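Local coordinates for kinesin-like protein (PDB 5X3E) that is a kinesin-6 motor that probably couples ATP hydrolysis to work on microtubules, captured here in its nucleotide-free state, at residues C43-S48 against V411-D416; K79-G84 against S423-A428; F97-V102 against K404-I409; V214-V219 against D261-S266. All blocks are in the same frame, centred on the assembly; numbering follows the deposited sequence.

Interaction 1. Residues C43-S48 against V411-D416; sequences CPYTGS and VNPKPD
Tyr45 and the prolines of 411-416 make the apolar centre of this loop-to-loop contact. With CG anti to the backbone N (chi1 170°), the phenol is laid along the opposing loop. Its CB sits 3.9 Å from Pro413 CG, the two side chains sliding past each other in opposite directions. Farther out, Lys414 CA lies over one ring face in a CH-pi contact, 4.1 Å from the centroid of the Tyr45 ring, while Gly47 N stands over the middle of the opposite face. Lys414 crosses the ring nearly at right angles, touching CE1 with its CG before its extended chain leads away. At the tip, Pro415 CD reaches within 3.4 Å of Tyr45 OH. An alanine in place of Tyr45 would probably remove the ring surface against which Pro413, Lys414 and Pro415 pack and so loosen the two loops from each other.

Beside this core, Cys43 SG lies 3.7 Å from Pro413 CD and 3.4 Å from Asn412 CG, touching both side chains at once. The polar edge is modest: Cys43 N gives a weak hydrogen bond to Val411 O (3.4 Å), and Tyr45 OH also makes a weak hydrogen bond to Thr49 O. Asn412 OD1 accepts from Lys414 N at 2.9 Å, an Asx turn that shapes the bend. Asn412 ND2 bonds Gly123 O within the probable P-loop, consistent with a place beside the nucleotide pocket, as in other kinesins.

The loops leave the neighbouring parallel strands 37-42 and 404-411, and Val411 packs between the former and helix 418-424.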
# COMPACT_ATOMS: atom_id res chain seq x y z
N CYS A 43 -19.47 0.23 5.36
CA CYS A 43 -19.28 -0.02 6.78
C CYS A 43 -20.62 -0.31 7.45
O CYS A 43 -21.68 -0.06 6.86
CB CYS A 43 -18.60 1.19 7.43
SG CYS A 43 -19.53 2.70 7.23
N PRO A 44 -20.61 -0.86 8.66
CA PRO A 44 -21.89 -1.10 9.36
C PRO A 44 -22.68 0.19 9.57
O PRO A 44 -22.12 1.24 9.91
CB PRO A 44 -21.45 -1.72 10.69
CG PRO A 44 -19.97 -1.44 10.80
CD PRO A 44 -19.48 -1.45 9.40
N TYR A 45 -23.99 0.10 9.35
CA TYR A 45 -24.90 1.24 9.47
C TYR A 45 -26.22 0.77 10.08
O TYR A 45 -26.97 0.02 9.45
CB TYR A 45 -25.15 1.90 8.12
CG TYR A 45 -26.26 2.92 8.14
CD1 TYR A 45 -26.19 4.04 8.96
CD2 TYR A 45 -27.39 2.77 7.34
CE1 TYR A 45 -27.21 4.97 8.99
CE2 TYR A 45 -28.41 3.70 7.36
CZ TYR A 45 -28.31 4.80 8.18
OH TYR A 45 -29.33 5.72 8.20
N THR A 46 -26.49 1.20 11.31
CA THR A 46 -27.71 0.82 12.03
C THR A 46 -28.78 1.91 11.93
O THR A 46 -29.24 2.46 12.93
CB THR A 46 -27.39 0.50 13.48
OG1 THR A 46 -26.90 1.68 14.13
CG2 THR A 46 -26.32 -0.58 13.56
N GLY A 47 -29.18 2.23 10.70
CA GLY A 47 -30.19 3.24 10.47
C GLY A 47 -31.25 2.76 9.49
O GLY A 47 -31.11 1.71 8.85
N SER A 48 -32.32 3.55 9.38
CA SER A 48 -33.39 3.26 8.43
C SER A 48 -33.28 4.06 7.14
O SER A 48 -33.87 3.65 6.13
CB SER A 48 -34.76 3.53 9.06
OG SER A 48 -34.85 4.87 9.51
N VAL A 411 -17.11 3.54 1.94
CA VAL A 411 -18.19 4.52 2.00
C VAL A 411 -19.09 4.22 3.19
O VAL A 411 -19.32 3.05 3.53
CB VAL A 411 -19.02 4.56 0.69
CG1 VAL A 411 -18.20 5.15 -0.45
CG2 VAL A 411 -19.51 3.19 0.34
N ASN A 412 -19.60 5.28 3.82
CA ASN A 412 -20.53 5.13 4.92
C ASN A 412 -21.95 5.32 4.42
O ASN A 412 -22.26 6.36 3.82
CB ASN A 412 -20.22 6.14 6.02
CG ASN A 412 -20.91 5.80 7.34
OD1 ASN A 412 -22.08 5.42 7.37
ND2 ASN A 412 -20.17 5.92 8.44
N PRO A 413 -22.84 4.34 4.63
CA PRO A 413 -24.23 4.48 4.16
C PRO A 413 -25.04 5.51 4.93
O PRO A 413 -26.20 5.76 4.55
CB PRO A 413 -24.82 3.08 4.36
CG PRO A 413 -23.64 2.17 4.57
CD PRO A 413 -22.60 3.02 5.23
N LYS A 414 -24.50 6.10 5.99
CA LYS A 414 -25.24 7.09 6.75
C LYS A 414 -25.63 8.26 5.85
O LYS A 414 -24.83 8.69 5.01
CB LYS A 414 -24.41 7.58 7.94
CG LYS A 414 -25.21 7.75 9.22
CD LYS A 414 -24.34 7.96 10.45
CE LYS A 414 -25.20 8.05 11.71
NZ LYS A 414 -24.39 8.21 12.95
N PRO A 415 -26.85 8.79 5.98
CA PRO A 415 -27.28 9.89 5.10
C PRO A 415 -26.46 11.15 5.27
O PRO A 415 -26.50 12.03 4.40
CB PRO A 415 -28.74 10.12 5.50
CG PRO A 415 -28.77 9.73 6.93
CD PRO A 415 -27.84 8.55 7.05
N ASP A 416 -25.72 11.28 6.37
CA ASP A 416 -24.86 12.44 6.57
C ASP A 416 -23.75 12.49 5.52
O ASP A 416 -23.38 13.57 5.05
CB ASP A 416 -24.27 12.41 7.97
CG ASP A 416 -25.31 12.65 9.04
OD1 ASP A 416 -26.40 13.14 8.69
OD2 ASP A 416 -25.04 12.32 10.21

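Interaction 2. Residues K79-G84 against S423-A428; sequences KVFRFG and SALAFA
Two CH-pi contacts dominate the meeting of 79-84 with 423-428. Leu425 CB stands over one face of the Phe81 ring, 3.6 Å from its centroid and 17° off the normal, displaced toward the rim. Ala428 CB takes the same role over a face of Phe83, at 4.0 Å from the ring centroid. In both phenylalanines CG is anti to the carbonyl carbon, which carries the two rings out to the same partner segment.

Aliphatic packing fills in around them. The branches of Leu425 are divided between the rings: CD1 lies by Phe81 CD1, whereas CD2 comes within 3.4 Å of Phe83 CZ. Leucine crosses each ring at about a right angle. The Ala428 methyl is shared in a similar way, lying 3.8 Å from Phe81 CD2 and also close to the carbonyl oxygen of Arg82.

No hydrogen bond links the segments. Leu425 O, which approaches Phe81 CD2, is taken up within its own segment by Ala428 N at 3.1 Å.

Strand 79-82 runs between strands 59-62 and 430-433 of a small antiparallel sheet. The contact therefore packs this sheet against helix 418-424 and the residues after it, while Phe83 and Leu425 also touch strand 37-42 of the central sheet.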
# COMPACT_ATOMS: atom_id res chain seq x y z
N LYS A 79 -28.26 7.90 -8.94
CA LYS A 79 -27.16 7.34 -9.72
C LYS A 79 -26.88 5.91 -9.27
O LYS A 79 -27.10 5.55 -8.11
CB LYS A 79 -25.88 8.17 -9.61
CG LYS A 79 -25.90 9.48 -10.39
CD LYS A 79 -24.59 10.23 -10.24
CE LYS A 79 -24.65 11.61 -10.88
NZ LYS A 79 -23.45 12.44 -10.55
N VAL A 80 -26.39 5.11 -10.21
CA VAL A 80 -26.02 3.72 -9.97
C VAL A 80 -24.58 3.53 -10.39
O VAL A 80 -24.21 3.89 -11.52
CB VAL A 80 -26.95 2.75 -10.72
CG1 VAL A 80 -26.45 1.32 -10.56
CG2 VAL A 80 -28.36 2.88 -10.22
N PHE A 81 -23.76 2.98 -9.50
CA PHE A 81 -22.34 2.83 -9.75
C PHE A 81 -21.97 1.36 -9.81
O PHE A 81 -22.45 0.56 -9.00
CB PHE A 81 -21.52 3.54 -8.68
CG PHE A 81 -21.70 5.02 -8.67
CD1 PHE A 81 -22.54 5.63 -7.75
CD2 PHE A 81 -21.06 5.81 -9.61
CE1 PHE A 81 -22.71 7.00 -7.74
CE2 PHE A 81 -21.22 7.18 -9.61
CZ PHE A 81 -22.05 7.78 -8.67
N ARG A 82 -21.10 1.01 -10.75
CA ARG A 82 -20.67 -0.37 -10.95
C ARG A 82 -19.20 -0.50 -10.56
O ARG A 82 -18.35 0.25 -11.04
CB ARG A 82 -20.87 -0.79 -12.41
CG ARG A 82 -20.57 -2.26 -12.66
CD ARG A 82 -21.03 -2.67 -14.06
NE ARG A 82 -20.72 -4.07 -14.33
CZ ARG A 82 -21.52 -5.08 -13.99
NH1 ARG A 82 -21.17 -6.33 -14.27
NH2 ARG A 82 -22.66 -4.84 -13.35
N PHE A 83 -18.92 -1.47 -9.69
CA PHE A 83 -17.57 -1.78 -9.25
C PHE A 83 -17.27 -3.24 -9.55
O PHE A 83 -18.17 -4.04 -9.83
CB PHE A 83 -17.39 -1.51 -7.76
CG PHE A 83 -17.63 -0.08 -7.36
CD1 PHE A 83 -16.62 0.86 -7.44
CD2 PHE A 83 -18.88 0.32 -6.91
CE1 PHE A 83 -16.84 2.17 -7.08
CE2 PHE A 83 -19.11 1.63 -6.55
CZ PHE A 83 -18.09 2.55 -6.63
N GLY A 84 -15.99 -3.59 -9.49
CA GLY A 84 -15.61 -4.98 -9.67
C GLY A 84 -16.18 -5.90 -8.61
O GLY A 84 -16.34 -7.10 -8.86
N SER A 423 -18.69 11.76 -4.44
CA SER A 423 -17.34 11.91 -4.95
C SER A 423 -16.56 10.61 -4.84
O SER A 423 -15.75 10.28 -5.73
CB SER A 423 -16.61 13.02 -4.19
OG SER A 423 -16.45 12.66 -2.83
N ALA A 424 -16.78 9.85 -3.77
CA ALA A 424 -16.05 8.60 -3.57
C ALA A 424 -16.48 7.55 -4.58
O ALA A 424 -15.66 6.74 -5.04
CB ALA A 424 -16.25 8.09 -2.15
N LEU A 425 -17.76 7.53 -4.93
CA LEU A 425 -18.27 6.58 -5.91
C LEU A 425 -17.98 7.01 -7.35
O LEU A 425 -18.22 6.23 -8.27
CB LEU A 425 -19.77 6.36 -5.72
CG LEU A 425 -20.24 5.77 -4.39
CD1 LEU A 425 -21.75 5.81 -4.30
CD2 LEU A 425 -19.74 4.35 -4.20
N ALA A 426 -17.50 8.24 -7.55
CA ALA A 426 -17.09 8.67 -8.89
C ALA A 426 -15.89 7.89 -9.41
O ALA A 426 -15.64 7.90 -10.62
CB ALA A 426 -16.78 10.17 -8.88
N PHE A 427 -15.14 7.23 -8.52
CA PHE A 427 -14.06 6.34 -8.94
C PHE A 427 -14.56 5.07 -9.61
O PHE A 427 -13.73 4.23 -9.98
CB PHE A 427 -13.19 5.97 -7.73
CG PHE A 427 -12.18 7.03 -7.36
CD1 PHE A 427 -11.01 7.16 -8.07
CD2 PHE A 427 -12.40 7.87 -6.28
CE1 PHE A 427 -10.07 8.12 -7.73
CE2 PHE A 427 -11.47 8.83 -5.93
CZ PHE A 427 -10.31 8.96 -6.66
N ALA A 428 -15.87 4.92 -9.76
CA ALA A 428 -16.45 3.68 -10.26
C ALA A 428 -16.02 3.42 -11.70
O ALA A 428 -15.79 4.34 -12.48
CB ALA A 428 -17.98 3.72 -10.16

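Interaction 3. Residues F97-V102 against K404-I409; sequences FERTSV and KIRMVI. With SO4 (sulfate ion), chain Q.
Arg406 leaves strand 404-409 with its CB directed at helix 97-102, and CG, anti to the backbone N, extends the chain across the gap. CD comes alongside the helix backbone, 3.5 Å from Thr100 O. A bend at chi3 (-61°) then turns the guanidinium. NE lies 4.0 Å from Arg99 NH1, an approach of like charges that Glu37 probably offsets, its carboxylate forming salt bridges with Arg406 NE through one oxygen and with Arg99 NH2 through the other. The two guanidinium planes stand 82° apart, Arg406 meeting the edge of Arg99. Above CZ, over the centre of its face, is Arg99 O.

The helix packs on the central sheet of the P-loop NTPase fold of the motor domain, running roughly antiparallel to the strand, 145° between their N-to-C directions. Two residues farther along the strand the contact is methyl to methyl, Thr100 CG2 meeting Val408 CG2 at 4.0 Å.

At the tip, NH1 gives a hydrogen bond of 2.7 Å to Thr100 O, a bent one arriving above the carbonyl plane, and NH2 forms a salt bridge with Asp103. Arg99 NE makes weak hydrogen bonds to a sulfate ion, probably from the crystallisation liquor.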
# COMPACT_ATOMS: atom_id res chain seq x y z
N PHE A 97 -9.92 -9.45 2.62
CA PHE A 97 -8.50 -9.71 2.40
C PHE A 97 -8.28 -10.66 1.22
O PHE A 97 -7.42 -10.40 0.36
CB PHE A 97 -7.88 -10.28 3.67
CG PHE A 97 -6.51 -10.84 3.47
CD1 PHE A 97 -5.44 -10.01 3.18
CD2 PHE A 97 -6.28 -12.21 3.55
CE1 PHE A 97 -4.17 -10.52 2.99
CE2 PHE A 97 -5.02 -12.73 3.36
CZ PHE A 97 -3.96 -11.88 3.08
N GLU A 98 -9.03 -11.76 1.15
CA GLU A 98 -8.84 -12.70 0.05
C GLU A 98 -9.22 -12.08 -1.29
O GLU A 98 -8.55 -12.33 -2.30
CB GLU A 98 -9.65 -13.97 0.29
CG GLU A 98 -9.28 -14.72 1.56
CD GLU A 98 -9.92 -16.08 1.62
OE1 GLU A 98 -10.25 -16.63 0.54
OE2 GLU A 98 -10.09 -16.61 2.74
N ARG A 99 -10.29 -11.29 -1.32
CA ARG A 99 -10.77 -10.69 -2.56
C ARG A 99 -9.96 -9.47 -2.98
O ARG A 99 -9.99 -9.08 -4.16
CB ARG A 99 -12.26 -10.34 -2.39
CG ARG A 99 -12.96 -9.82 -3.63
CD ARG A 99 -12.66 -10.66 -4.85
NE ARG A 99 -13.25 -10.09 -6.06
CZ ARG A 99 -12.72 -9.09 -6.75
NH1 ARG A 99 -11.58 -8.53 -6.34
NH2 ARG A 99 -13.32 -8.64 -7.84
N THR A 100 -9.20 -8.89 -2.06
CA THR A 100 -8.49 -7.64 -2.26
C THR A 100 -6.98 -7.79 -2.35
O THR A 100 -6.34 -7.03 -3.08
CB THR A 100 -8.87 -6.67 -1.13
OG1 THR A 100 -10.16 -6.11 -1.39
CG2 THR A 100 -7.91 -5.56 -0.98
N SER A 101 -6.39 -8.78 -1.67
CA SER A 101 -4.94 -8.83 -1.50
C SER A 101 -4.27 -10.11 -1.98
O SER A 101 -3.06 -10.07 -2.27
CB SER A 101 -4.59 -8.64 -0.02
OG SER A 101 -5.22 -7.49 0.51
N VAL A 102 -4.98 -11.23 -2.09
CA VAL A 102 -4.31 -12.50 -2.37
C VAL A 102 -3.68 -12.48 -3.76
O VAL A 102 -2.55 -12.96 -3.95
CB VAL A 102 -5.29 -13.68 -2.20
CG1 VAL A 102 -4.77 -14.93 -2.90
CG2 VAL A 102 -5.50 -13.98 -0.72
N LYS A 404 -0.02 -3.91 -10.93
CA LYS A 404 -1.45 -4.09 -10.68
C LYS A 404 -1.93 -3.09 -9.64
O LYS A 404 -1.32 -2.95 -8.58
CB LYS A 404 -1.73 -5.52 -10.21
CG LYS A 404 -3.16 -5.77 -9.76
CD LYS A 404 -4.13 -5.85 -10.92
CE LYS A 404 -5.51 -6.27 -10.43
NZ LYS A 404 -6.47 -6.50 -11.54
N ILE A 405 -3.02 -2.39 -9.96
CA ILE A 405 -3.60 -1.39 -9.07
C ILE A 405 -4.99 -1.86 -8.66
O ILE A 405 -5.81 -2.22 -9.52
CB ILE A 405 -3.69 0.00 -9.73
CG1 ILE A 405 -2.32 0.46 -10.24
CG2 ILE A 405 -4.25 1.03 -8.75
CD1 ILE A 405 -2.38 1.82 -10.89
N ARG A 406 -5.26 -1.87 -7.36
CA ARG A 406 -6.62 -2.09 -6.86
C ARG A 406 -6.96 -0.97 -5.89
O ARG A 406 -6.21 -0.71 -4.95
CB ARG A 406 -6.77 -3.46 -6.18
CG ARG A 406 -8.13 -3.65 -5.52
CD ARG A 406 -8.45 -5.11 -5.18
NE ARG A 406 -8.50 -5.98 -6.36
CZ ARG A 406 -7.62 -6.94 -6.61
NH1 ARG A 406 -6.63 -7.19 -5.76
NH2 ARG A 406 -7.73 -7.68 -7.71
N MET A 407 -8.12 -0.35 -6.09
CA MET A 407 -8.60 0.70 -5.21
C MET A 407 -9.81 0.20 -4.44
O MET A 407 -10.74 -0.37 -5.03
CB MET A 407 -8.95 1.97 -6.00
CG MET A 407 -9.49 3.09 -5.13
SD MET A 407 -8.98 4.72 -5.71
CE MET A 407 -8.93 4.44 -7.47
N VAL A 408 -9.79 0.42 -3.13
CA VAL A 408 -10.88 0.03 -2.24
C VAL A 408 -11.57 1.31 -1.79
O VAL A 408 -11.02 2.07 -0.98
CB VAL A 408 -10.38 -0.78 -1.05
CG1 VAL A 408 -11.53 -1.14 -0.13
CG2 VAL A 408 -9.65 -2.02 -1.52
N ILE A 409 -12.76 1.57 -2.33
CA ILE A 409 -13.55 2.74 -1.95
C ILE A 409 -14.37 2.37 -0.72
O ILE A 409 -15.30 1.56 -0.81
CB ILE A 409 -14.46 3.20 -3.10
CG1 ILE A 409 -13.63 3.48 -4.35
CG2 ILE A 409 -15.23 4.45 -2.69
CD1 ILE A 409 -12.64 4.59 -4.18
S SO4 Q . -16.11 -12.56 -6.34
O1 SO4 Q . -15.83 -12.01 -5.01
O2 SO4 Q . -17.40 -13.26 -6.32
O3 SO4 Q . -16.15 -11.49 -7.33
O4 SO4 Q . -15.06 -13.51 -6.70

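Interaction 4. Residues V214-V219 against D261-S266; sequences VCSVFV and DVEVSS. With SO4 (sulfate ion), chain I; SO4 (sulfate ion), chain R; SO4 (sulfate ion), chain F.
Four valines interlock on one side of this antiparallel strand pair. The CG2 methyl of Val264 is the principal bump, set between Val217 CG1 at 3.6 Å and Val219 CG1 at 3.9 Å. Val219 CG2 lies more loosely beside Val262 CB. Val273 of helix 267-281 packs against Val219, Val262 and Val264 from this side.

On the other side, Glu263 is draped across Phe218, its partner in a non-hydrogen-bonded pair. Glu263 CG sits over the ring face, 4.1 Å from the centroid of Phe218, and the carboxylate continues almost parallel to the ring, their planes 16° apart. Strand 262-264 is thus laid against strand 213-225 of the central sheet, whose other neighbour is strand 296-307. Val219 and Val262 exchange two backbone hydrogen bonds, and Val264 N gives a nearly straight one to Val217 O at 2.9 Å.

The extended Glu263 chain brings OE1 to Ser216 OG, 2.5 Å away, which donates to its anti lone pair; OE2 accepts from Cys160 N. An alanine at Glu263 would probably uncover part of the Phe218 face and deprive the Ser216 hydroxyl and Cys160 N of their acceptor. Glu263 N hydrogen-bonds O2 of a sulfate, probably from the crystallisation liquor, at 2.7 Å.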
# COMPACT_ATOMS: atom_id res chain seq x y z
N VAL A 214 16.66 -16.80 -3.52
CA VAL A 214 16.81 -16.47 -2.12
C VAL A 214 16.21 -15.08 -1.91
O VAL A 214 16.19 -14.26 -2.83
CB VAL A 214 18.30 -16.53 -1.75
CG1 VAL A 214 18.49 -15.98 -0.42
CG2 VAL A 214 18.73 -17.97 -1.71
N CYS A 215 15.71 -14.81 -0.71
CA CYS A 215 14.98 -13.56 -0.53
C CYS A 215 15.18 -12.97 0.86
O CYS A 215 15.63 -13.64 1.80
CB CYS A 215 13.49 -13.75 -0.79
SG CYS A 215 12.65 -14.68 0.53
N SER A 216 14.79 -11.71 0.97
CA SER A 216 14.71 -10.97 2.23
C SER A 216 13.64 -9.90 2.06
O SER A 216 13.37 -9.44 0.95
CB SER A 216 16.05 -10.33 2.61
OG SER A 216 15.94 -9.66 3.85
N VAL A 217 13.02 -9.51 3.17
CA VAL A 217 11.91 -8.56 3.14
C VAL A 217 12.39 -7.23 3.74
O VAL A 217 12.95 -7.19 4.84
CB VAL A 217 10.68 -9.09 3.89
CG1 VAL A 217 9.55 -8.07 3.85
CG2 VAL A 217 10.21 -10.40 3.27
N PHE A 218 12.15 -6.16 3.00
CA PHE A 218 12.42 -4.80 3.46
C PHE A 218 11.11 -4.03 3.41
O PHE A 218 10.30 -4.24 2.51
CB PHE A 218 13.49 -4.12 2.59
CG PHE A 218 14.87 -4.69 2.76
CD1 PHE A 218 15.80 -4.06 3.57
CD2 PHE A 218 15.24 -5.86 2.11
CE1 PHE A 218 17.08 -4.57 3.72
CE2 PHE A 218 16.52 -6.38 2.26
CZ PHE A 218 17.44 -5.74 3.07
N VAL A 219 10.90 -3.15 4.37
CA VAL A 219 9.73 -2.28 4.36
C VAL A 219 10.20 -0.84 4.41
O VAL A 219 11.18 -0.51 5.08
CB VAL A 219 8.75 -2.59 5.52
CG1 VAL A 219 8.24 -4.02 5.43
CG2 VAL A 219 9.40 -2.33 6.86
N ASP A 261 15.11 1.85 4.09
CA ASP A 261 14.64 0.50 3.81
C ASP A 261 15.01 -0.37 5.01
O ASP A 261 16.20 -0.61 5.26
CB ASP A 261 15.25 -0.05 2.53
CG ASP A 261 14.76 0.66 1.28
OD1 ASP A 261 15.35 1.69 0.91
OD2 ASP A 261 13.81 0.16 0.66
N VAL A 262 14.00 -0.83 5.74
CA VAL A 262 14.20 -1.53 7.01
C VAL A 262 14.00 -3.02 6.78
O VAL A 262 12.92 -3.45 6.36
CB VAL A 262 13.25 -1.00 8.10
CG1 VAL A 262 13.43 -1.79 9.38
CG2 VAL A 262 13.47 0.49 8.34
N GLU A 263 15.03 -3.81 7.08
CA GLU A 263 14.95 -5.25 6.91
C GLU A 263 14.16 -5.87 8.04
O GLU A 263 14.40 -5.57 9.22
CB GLU A 263 16.34 -5.87 6.83
CG GLU A 263 16.31 -7.33 6.42
CD GLU A 263 17.68 -7.87 6.10
OE1 GLU A 263 17.76 -8.87 5.35
OE2 GLU A 263 18.68 -7.30 6.59
N VAL A 264 13.21 -6.73 7.69
CA VAL A 264 12.34 -7.40 8.65
C VAL A 264 12.39 -8.90 8.36
O VAL A 264 12.34 -9.31 7.20
CB VAL A 264 10.90 -6.86 8.59
CG1 VAL A 264 10.85 -5.48 9.23
CG2 VAL A 264 10.41 -6.78 7.15
N SER A 265 12.51 -9.69 9.42
CA SER A 265 12.63 -11.14 9.30
C SER A 265 11.31 -11.87 9.53
O SER A 265 11.25 -13.08 9.27
CB SER A 265 13.67 -11.66 10.29
OG SER A 265 14.97 -11.24 9.92
N SER A 266 10.28 -11.18 10.00
CA SER A 266 9.02 -11.85 10.29
C SER A 266 7.87 -10.86 10.19
O SER A 266 8.06 -9.64 10.26
CB SER A 266 9.04 -12.51 11.67
OG SER A 266 9.05 -11.54 12.70
S SO4 I . 18.03 -2.25 8.63
O1 SO4 I . 19.16 -3.11 8.98
O2 SO4 I . 16.79 -2.93 8.98
O3 SO4 I . 18.12 -1.00 9.38
O4 SO4 I . 18.05 -1.97 7.19
S SO4 R . 18.91 2.99 4.25
O1 SO4 R . 19.18 1.88 5.17
O2 SO4 R . 17.80 2.63 3.37
O3 SO4 R . 18.57 4.19 5.01
O4 SO4 R . 20.10 3.26 3.44
S SO4 F . 18.33 -12.64 11.58
O1 SO4 F . 19.10 -13.42 12.54
O2 SO4 F . 17.22 -13.43 11.07
O3 SO4 F . 17.82 -11.44 12.25
O4 SO4 F . 19.20 -12.27 10.47

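Interactions 2, 3 and 4 are largely buried, interaction 1 only partly, joining two loops. Strand 404-411 and what follows it tie three together: the strand faces a helix in interaction 3, its outgoing loop forms interaction 1, and helix 418-424 leads to interaction 2. Interactions 1 and 2 touch through Val411 with Ala424 and Leu425. Interaction 4 lies apart, about 40 Å from interaction 1 between centres, yet shares the large sheet of interaction 3. Tyrosine and prolines join the loops (1); rings meet aliphatic groups between small sheet and helix region (2); buried arginines with Glu37 and Asp103 lie between helix and central sheet (3); strand pairing carries valines on one face and a buried carboxylate on the other (4).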